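Esterase A (Caulobacter crescentus, PDB 5GKV) probably hydrolyses ester substrates as a penicillin-binding protein homolog of the serine beta-lactamase family. Local coordinates at residues A[80-93]-A[169-182]. Sequence-based numbering, arbitrary orientation. Where two conformers were deposited one is given.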
ATOM      1  N   SER A  80       3.550  -1.474   3.197  1.00 15.87           N
ATOM      2  CA  SER A  80       2.424  -2.081   2.497  0.52 16.92           C
ATOM      3  C   SER A  80       1.431  -1.062   1.962  1.00 13.36           C
ATOM      4  O   SER A  80       0.527  -1.448   1.224  1.00 14.66           O
ATOM      5  CB  SER A  80       1.718  -3.099   3.402  0.52 17.57           C
ATOM      6  OG  SER A  80       1.574  -2.630   4.732  0.52 18.09           O
ATOM      7  N   THR A  81       1.580   0.231   2.284  1.00 14.02           N
ATOM      8  CA  THR A  81       0.767   1.203   1.559  1.00 15.33           C
ATOM      9  C   THR A  81       1.047   1.103   0.061  1.00 13.75           C
ATOM     10  O   THR A  81       0.156   1.335  -0.765  1.00 14.92           O
ATOM     11  CB  THR A  81       1.013   2.624   2.097  1.00 14.26           C
ATOM     12  OG1 THR A  81       0.610   2.661   3.467  1.00 15.42           O
ATOM     13  CG2 THR A  81       0.180   3.661   1.309  1.00 12.08           C
ATOM     14  N   THR A  82       2.254   0.655  -0.305  1.00 14.05           N
ATOM     15  CA  THR A  82       2.583   0.390  -1.709  1.00 13.11           C
ATOM     16  C   THR A  82       1.589  -0.553  -2.394  1.00 15.35           C
ATOM     17  O   THR A  82       1.367  -0.445  -3.602  1.00 13.07           O
ATOM     18  CB  THR A  82       3.998  -0.201  -1.790  1.00 18.08           C
ATOM     19  OG1 THR A  82       4.892   0.622  -1.020  1.00 16.20           O
ATOM     20  CG2 THR A  82       4.480  -0.294  -3.230  1.00 19.12           C
ATOM     21  N   LYS A  83       0.975  -1.477  -1.644  1.00 14.90           N
ATOM     22  CA  LYS A  83       0.061  -2.443  -2.256  1.00 15.11           C
ATOM     23  C   LYS A  83      -1.127  -1.780  -2.944  1.00 16.13           C
ATOM     24  O   LYS A  83      -1.689  -2.351  -3.891  1.00 14.90           O
ATOM     25  CB  LYS A  83      -0.444  -3.436  -1.196  1.00 13.09           C
ATOM     26  CG  LYS A  83       0.670  -4.295  -0.598  1.00 17.69           C
ATOM     27  CD  LYS A  83       0.098  -5.493   0.152  1.00 16.28           C
ATOM     28  CE  LYS A  83       1.202  -6.469   0.558  1.00 19.52           C
ATOM     29  NZ  LYS A  83       2.099  -5.873   1.616  1.00 23.93           N
ATOM     30  N   ALA A  84      -1.549  -0.596  -2.482  1.00 15.23           N
ATOM     31  CA  ALA A  84      -2.617   0.115  -3.181  1.00 15.52           C
ATOM     32  C   ALA A  84      -2.168   0.530  -4.575  1.00 17.39           C
ATOM     33  O   ALA A  84      -2.972   0.534  -5.519  1.00 14.35           O
ATOM     34  CB  ALA A  84      -3.062   1.346  -2.376  1.00 16.05           C
ATOM     35  N   VAL A  85      -0.882   0.880  -4.722  1.00 14.53           N
ATOM     36  CA  VAL A  85      -0.339   1.226  -6.034  1.00 16.29           C
ATOM     37  C   VAL A  85      -0.275  -0.011  -6.924  1.00 16.52           C
ATOM     38  O   VAL A  85      -0.653   0.034  -8.102  1.00 17.89           O
ATOM     39  CB  VAL A  85       1.045   1.896  -5.899  1.00 14.73           C
ATOM     40  CG1 VAL A  85       1.619   2.257  -7.312  1.00 16.55           C
ATOM     41  CG2 VAL A  85       0.952   3.156  -5.027  1.00 16.58           C
ATOM     42  N   ALA A  86       0.191  -1.140  -6.376  1.00 14.27           N
ATOM     43  CA  ALA A  86       0.197  -2.373  -7.151  1.00 15.37           C
ATOM     44  C   ALA A  86      -1.213  -2.733  -7.599  1.00 15.53           C
ATOM     45  O   ALA A  86      -1.427  -3.144  -8.747  1.00 18.57           O
ATOM     46  CB  ALA A  86       0.811  -3.504  -6.323  1.00 14.58           C
ATOM     47  N   ALA A  87      -2.194  -2.558  -6.708  1.00 16.64           N
ATOM     48  CA  ALA A  87      -3.566  -2.899  -7.061  1.00 18.60           C
ATOM     49  C   ALA A  87      -4.068  -2.028  -8.202  1.00 16.45           C
ATOM     50  O   ALA A  87      -4.710  -2.525  -9.135  1.00 16.82           O
ATOM     51  CB  ALA A  87      -4.472  -2.772  -5.843  1.00 14.14           C
ATOM     52  N   LEU A  88      -3.769  -0.728  -8.148  1.00 16.37           N
ATOM     53  CA  LEU A  88      -4.161   0.171  -9.225  1.00 14.42           C
ATOM     54  C   LEU A  88      -3.536  -0.252 -10.551  1.00 15.13           C
ATOM     55  O   LEU A  88      -4.207  -0.254 -11.585  1.00 14.21           O
ATOM     56  CB  LEU A  88      -3.762   1.610  -8.864  1.00 15.73           C
ATOM     57  CG  LEU A  88      -4.173   2.783  -9.773  1.00 19.33           C
ATOM     58  CD1 LEU A  88      -3.952   4.065  -9.021  1.00 25.08           C
ATOM     59  CD2 LEU A  88      -3.376   2.877 -11.036  1.00 31.44           C
ATOM     60  N   LEU A  89      -2.249  -0.602 -10.547  1.00 14.35           N
ATOM     61  CA  LEU A  89      -1.589  -0.973 -11.797  1.00 15.20           C
ATOM     62  C   LEU A  89      -2.237  -2.204 -12.419  1.00 17.36           C
ATOM     63  O   LEU A  89      -2.437  -2.252 -13.641  1.00 17.84           O
ATOM     64  CB  LEU A  89      -0.095  -1.201 -11.567  1.00 18.16           C
ATOM     65  CG  LEU A  89       0.686   0.055 -11.159  1.00 18.97           C
ATOM     66  CD1 LEU A  89       2.137  -0.278 -10.776  1.00 15.55           C
ATOM     67  CD2 LEU A  89       0.639   1.084 -12.280  1.00 17.26           C
ATOM     68  N   ILE A  90      -2.612  -3.192 -11.598  1.00 15.34           N
ATOM     69  CA  ILE A  90      -3.330  -4.353 -12.123  1.00 19.93           C
ATOM     70  C   ILE A  90      -4.709  -3.937 -12.623  1.00 16.82           C
ATOM     71  O   ILE A  90      -5.137  -4.343 -13.711  1.00 19.94           O
ATOM     72  CB  ILE A  90      -3.434  -5.473 -11.062  1.00 18.84           C
ATOM     73  CG1 ILE A  90      -2.062  -6.112 -10.783  1.00 24.12           C
ATOM     74  CG2 ILE A  90      -4.437  -6.527 -11.506  1.00 18.74           C
ATOM     75  CD1 ILE A  90      -1.470  -6.886 -11.958  1.00 22.81           C
ATOM     76  N   ALA A  91      -5.430  -3.131 -11.826  1.00 17.63           N
ATOM     77  CA  ALA A  91      -6.769  -2.689 -12.209  1.00 18.30           C
ATOM     78  C   ALA A  91      -6.772  -2.029 -13.584  1.00 21.67           C
ATOM     79  O   ALA A  91      -7.730  -2.186 -14.358  1.00 18.45           O
ATOM     80  CB  ALA A  91      -7.323  -1.709 -11.171  1.00 18.06           C
ATOM     81  N   ARG A  92      -5.713  -1.279 -13.895  1.00 16.77           N
ATOM     82  CA  ARG A  92      -5.586  -0.668 -15.220  1.00 22.93           C
ATOM     83  C   ARG A  92      -5.459  -1.718 -16.327  1.00 19.93           C
ATOM     84  O   ARG A  92      -6.108  -1.600 -17.374  1.00 20.31           O
ATOM     85  CB  ARG A  92      -4.395   0.291 -15.237  1.00 18.78           C
ATOM     86  CG  ARG A  92      -4.667   1.615 -14.494  1.00 19.52           C
ATOM     87  CD  ARG A  92      -3.458   2.550 -14.550  1.00 22.96           C
ATOM     88  NE  ARG A  92      -3.337   3.310 -15.804  1.00 31.05           N
ATOM     89  CZ  ARG A  92      -2.269   3.300 -16.598  1.00 30.98           C
ATOM     90  NH1 ARG A  92      -1.214   2.562 -16.294  1.00 34.28           N
ATOM     91  NH2 ARG A  92      -2.254   4.024 -17.707  1.00 31.35           N
ATOM     92  N   LEU A  93      -4.606  -2.738 -16.132  1.00 18.04           N
ATOM     93  CA  LEU A  93      -4.496  -3.805 -17.135  1.00 20.85           C
ATOM     94  C   LEU A  93      -5.836  -4.471 -17.393  1.00 23.42           C
ATOM     95  O   LEU A  93      -6.168  -4.785 -18.545  1.00 20.56           O
ATOM     96  CB  LEU A  93      -3.502  -4.880 -16.712  1.00 19.12           C
ATOM     97  CG  LEU A  93      -2.030  -4.541 -16.658  1.00 20.68           C
ATOM     98  CD1 LEU A  93      -1.251  -5.803 -16.262  1.00 23.93           C
ATOM     99  CD2 LEU A  93      -1.579  -4.028 -18.022  1.00 21.97           C
ATOM    100  N   TYR A 169      -3.392 -12.665   4.769  1.00 17.34           N
ATOM    101  CA  TYR A 169      -2.612 -11.570   4.204  1.00 17.85           C
ATOM    102  C   TYR A 169      -1.188 -11.994   3.863  1.00 16.10           C
ATOM    103  O   TYR A 169      -0.502 -12.619   4.672  1.00 18.76           O
ATOM    104  CB  TYR A 169      -2.605 -10.428   5.213  1.00 16.31           C
ATOM    105  CG  TYR A 169      -1.817  -9.206   4.791  1.00 17.66           C
ATOM    106  CD1 TYR A 169      -2.243  -8.414   3.731  1.00 18.51           C
ATOM    107  CD2 TYR A 169      -0.680  -8.812   5.495  1.00 20.29           C
ATOM    108  CE1 TYR A 169      -1.529  -7.261   3.360  1.00 19.38           C
ATOM    109  CE2 TYR A 169       0.027  -7.666   5.143  1.00 21.29           C
ATOM    110  CZ  TYR A 169      -0.402  -6.907   4.076  1.00 19.59           C
ATOM    111  OH  TYR A 169       0.304  -5.784   3.745  1.00 18.38           O
ATOM    112  N   HIS A 170      -0.761 -11.676   2.635  1.00 17.10           N
ATOM    113  CA  HIS A 170       0.564 -11.951   2.093  1.00 16.87           C
ATOM    114  C   HIS A 170       1.420 -10.688   2.214  1.00 19.14           C
ATOM    115  O   HIS A 170       1.414  -9.874   1.280  1.00 17.74           O
ATOM    116  CB  HIS A 170       0.488 -12.331   0.610  1.00 15.58           C
ATOM    117  CG  HIS A 170      -0.255 -13.604   0.306  1.00 15.93           C
ATOM    118  ND1 HIS A 170      -1.406 -13.989   0.961  1.00 17.56           N
ATOM    119  CD2 HIS A 170      -0.028 -14.551  -0.638  1.00 15.69           C
ATOM    120  CE1 HIS A 170      -1.840 -15.131   0.451  1.00 16.33           C
ATOM    121  NE2 HIS A 170      -1.023 -15.488  -0.524  1.00 18.02           N
ATOM    122  N   PRO A 171       2.163 -10.470   3.307  1.00 19.00           N
ATOM    123  CA  PRO A 171       2.801  -9.146   3.480  1.00 17.13           C
ATOM    124  C   PRO A 171       3.917  -8.855   2.480  1.00 18.19           C
ATOM    125  O   PRO A 171       4.090  -7.694   2.099  1.00 20.76           O
ATOM    126  CB  PRO A 171       3.326  -9.187   4.923  1.00 18.30           C
ATOM    127  CG  PRO A 171       3.499 -10.633   5.227  1.00 21.05           C
ATOM    128  CD  PRO A 171       2.402 -11.352   4.463  1.00 16.59           C
ATOM    129  N   VAL A 172       4.682  -9.851   2.052  1.00 17.67           N
ATOM    130  CA  VAL A 172       5.776  -9.653   1.106  1.00 18.31           C
ATOM    131  C   VAL A 172       5.487 -10.320  -0.237  1.00 19.76           C
ATOM    132  O   VAL A 172       5.676  -9.719  -1.297  1.00 18.65           O
ATOM    133  CB  VAL A 172       7.111 -10.156   1.699  1.00 19.16           C
ATOM    134  CG1 VAL A 172       8.263  -9.802   0.767  1.00 22.86           C
ATOM    135  CG2 VAL A 172       7.327  -9.593   3.114  1.00 18.73           C
ATOM    136  N   THR A 173       5.018 -11.569  -0.206  1.00 16.55           N
ATOM    137  CA  THR A 173       4.845 -12.346  -1.430  1.00 18.57           C
ATOM    138  C   THR A 173       3.848 -11.710  -2.393  1.00 16.71           C
ATOM    139  O   THR A 173       3.963 -11.907  -3.608  1.00 19.98           O
ATOM    140  CB  THR A 173       4.399 -13.770  -1.082  1.00 13.70           C
ATOM    141  OG1 THR A 173       3.203 -13.705  -0.291  1.00 18.13           O
ATOM    142  CG2 THR A 173       5.498 -14.476  -0.280  1.00 16.67           C
ATOM    143  N   TYR A 174       2.868 -10.956  -1.876  1.00 16.82           N
ATOM    144  CA  TYR A 174       1.882 -10.303  -2.739  1.00 17.86           C
ATOM    145  C   TYR A 174       2.541  -9.462  -3.818  1.00 17.34           C
ATOM    146  O   TYR A 174       2.040  -9.393  -4.944  1.00 18.58           O
ATOM    147  CB  TYR A 174       0.951  -9.430  -1.899  1.00 17.05           C
ATOM    148  CG  TYR A 174       0.105  -8.373  -2.615  1.00 16.53           C
ATOM    149  CD1 TYR A 174       0.648  -7.139  -2.964  1.00 17.45           C
ATOM    150  CD2 TYR A 174      -1.262  -8.574  -2.845  1.00 18.47           C
ATOM    151  CE1 TYR A 174      -0.118  -6.151  -3.565  1.00 17.63           C
ATOM    152  CE2 TYR A 174      -2.044  -7.585  -3.450  1.00 16.55           C
ATOM    153  CZ  TYR A 174      -1.459  -6.363  -3.793  1.00 20.97           C
ATOM    154  OH  TYR A 174      -2.201  -5.345  -4.393  1.00 21.27           O
ATOM    155  N   GLY A 175       3.636  -8.776  -3.483  1.00 17.59           N
ATOM    156  CA  GLY A 175       4.256  -7.892  -4.453  1.00 20.17           C
ATOM    157  C   GLY A 175       4.855  -8.646  -5.616  1.00 20.85           C
ATOM    158  O   GLY A 175       4.888  -8.139  -6.742  1.00 19.52           O
ATOM    159  N   TYR A 176       5.320  -9.872  -5.367  1.00 19.55           N
ATOM    160  CA  TYR A 176       5.852 -10.705  -6.431  1.00 21.05           C
ATOM    161  C   TYR A 176       4.731 -11.344  -7.237  1.00 21.08           C
ATOM    162  O   TYR A 176       4.840 -11.462  -8.464  1.00 22.72           O
ATOM    163  CB  TYR A 176       6.794 -11.757  -5.842  1.00 21.04           C
ATOM    164  CG  TYR A 176       7.968 -11.138  -5.112  1.00 23.05           C
ATOM    165  CD1 TYR A 176       7.852 -10.720  -3.780  1.00 19.94           C
ATOM    166  CD2 TYR A 176       9.198 -10.947  -5.758  1.00 24.23           C
ATOM    167  CE1 TYR A 176       8.921 -10.147  -3.114  1.00 23.69           C
ATOM    168  CE2 TYR A 176      10.277 -10.376  -5.093  1.00 24.97           C
ATOM    169  CZ  TYR A 176      10.133  -9.978  -3.770  1.00 26.44           C
ATOM    170  OH  TYR A 176      11.189  -9.400  -3.092  1.00 26.16           O
ATOM    171  N   LEU A 177       3.632 -11.728  -6.578  1.00 16.74           N
ATOM    172  CA  LEU A 177       2.475 -12.236  -7.309  1.00 20.20           C
ATOM    173  C   LEU A 177       1.916 -11.172  -8.249  1.00 19.34           C
ATOM    174  O   LEU A 177       1.783 -11.402  -9.459  1.00 19.70           O
ATOM    175  CB  LEU A 177       1.393 -12.712  -6.339  1.00 18.92           C
ATOM    176  CG  LEU A 177       1.731 -13.892  -5.424  1.00 22.65           C
ATOM    177  CD1 LEU A 177       0.506 -14.285  -4.586  1.00 18.88           C
ATOM    178  CD2 LEU A 177       2.249 -15.063  -6.246  1.00 20.98           C
ATOM    179  N   ALA A 178       1.568 -10.004  -7.697  1.00 20.08           N
ATOM    180  CA  ALA A 178       1.062  -8.901  -8.509  1.00 20.55           C
ATOM    181  C   ALA A 178       2.092  -8.454  -9.538  1.00 19.75           C
ATOM    182  O   ALA A 178       1.751  -8.210 -10.701  1.00 18.72           O
ATOM    183  CB  ALA A 178       0.661  -7.723  -7.616  1.00 16.08           C
ATOM    184  N   GLY A 179       3.357  -8.336  -9.122  1.00 18.68           N
ATOM    185  CA  GLY A 179       4.369  -7.791 -10.011  1.00 20.88           C
ATOM    186  C   GLY A 179       4.636  -8.692 -11.199  1.00 20.01           C
ATOM    187  O   GLY A 179       4.869  -8.215 -12.313  1.00 20.72           O
ATOM    188  N   GLU A 180       4.607 -10.006 -10.983  1.00 17.86           N
ATOM    189  CA  GLU A 180       4.971 -10.922 -12.055  1.00 17.31           C
ATOM    190  C   GLU A 180       3.818 -11.089 -13.033  1.00 17.80           C
ATOM    191  O   GLU A 180       4.042 -11.183 -14.243  1.00 17.98           O
ATOM    192  CB  GLU A 180       5.416 -12.269 -11.461  1.00 20.85           C
ATOM    193  CG  GLU A 180       5.846 -13.320 -12.475  1.00 22.46           C
ATOM    194  CD  GLU A 180       7.104 -12.958 -13.245  1.00 25.28           C
ATOM    195  OE1 GLU A 180       7.695 -11.886 -12.992  1.00 22.73           O
ATOM    196  OE2 GLU A 180       7.495 -13.760 -14.126  1.00 29.81           O
ATOM    197  N   ILE A 181       2.582 -11.110 -12.532  1.00 19.04           N
ATOM    198  CA  ILE A 181       1.419 -11.050 -13.415  1.00 16.97           C
ATOM    199  C   ILE A 181       1.502  -9.806 -14.290  1.00 20.32           C
ATOM    200  O   ILE A 181       1.368  -9.871 -15.524  1.00 18.70           O
ATOM    201  CB  ILE A 181       0.119 -11.071 -12.592  1.00 18.15           C
ATOM    202  CG1 ILE A 181      -0.055 -12.417 -11.858  1.00 18.78           C
ATOM    203  CG2 ILE A 181      -1.093 -10.782 -13.486  1.00 21.58           C
ATOM    204  CD1 ILE A 181      -1.175 -12.376 -10.838  1.00 17.15           C
ATOM    205  N   PHE A 182       1.770  -8.653 -13.662  1.00 18.42           N
ATOM    206  CA  PHE A 182       1.899  -7.401 -14.412  1.00 19.48           C
ATOM    207  C   PHE A 182       2.991  -7.492 -15.476  1.00 19.37           C
ATOM    208  O   PHE A 182       2.770  -7.141 -16.643  1.00 21.19           O
ATOM    209  CB  PHE A 182       2.202  -6.239 -13.460  1.00 16.83           C
ATOM    210  CG  PHE A 182       2.238  -4.909 -14.156  1.00 15.62           C
ATOM    211  CD1 PHE A 182       3.411  -4.429 -14.706  1.00 19.41           C
ATOM    212  CD2 PHE A 182       1.087  -4.156 -14.277  1.00 19.82           C
ATOM    213  CE1 PHE A 182       3.426  -3.212 -15.370  1.00 20.62           C
ATOM    214  CE2 PHE A 182       1.094  -2.949 -14.941  1.00 17.37           C
ATOM    215  CZ  PHE A 182       2.266  -2.482 -15.487  1.00 18.80           C
TER
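Lys83 NZ donates to Tyr169 OH at 2.8 Å and Pro171 O at 2.7 Å, and Ser263 O is a third partner. Its extended chain turns at the last torsion (chi4 68°), bringing the amine between phenol and carbonyl. In the conformer given, Ser80 CB lies at the edge of the Tyr169 ring, while Ser80 OG bonds to Ser341 O. Ser80 and Lys83 form the family's Ser-x-x-Lys motif and, with Tyr169, probably correspond to the nucleophile, lysine and tyrosine of class C-like active sites.

Tyr174 OH donates to Lys83 O at 3.1 Å; this carbonyl also accepts from Ala87 N, from the opposite face. Lys83 CD makes a CH-pi contact over one face of the Tyr174 ring, 3.9 Å from its centroid.

Beyond, packing is largely apolar: Ala86 CB meets Ala178 CB, and Ile90 and Phe182 pass in opposite directions, Ile90 CD1 near the ring edge. The ring's CE2 edge faces the Leu89 carbonyl, and Leu93 crosses Phe182 at about a right angle, Leu93 CD1 3.5 Å from Phe182 CD2.

Helices 82-93 and 173-182 run roughly parallel, 24° apart, axes approaching to 10.0 Å; helix 190-202 sets Met190 against Phe182, and strand 338-341 places His340 beside Lys83 and Tyr169.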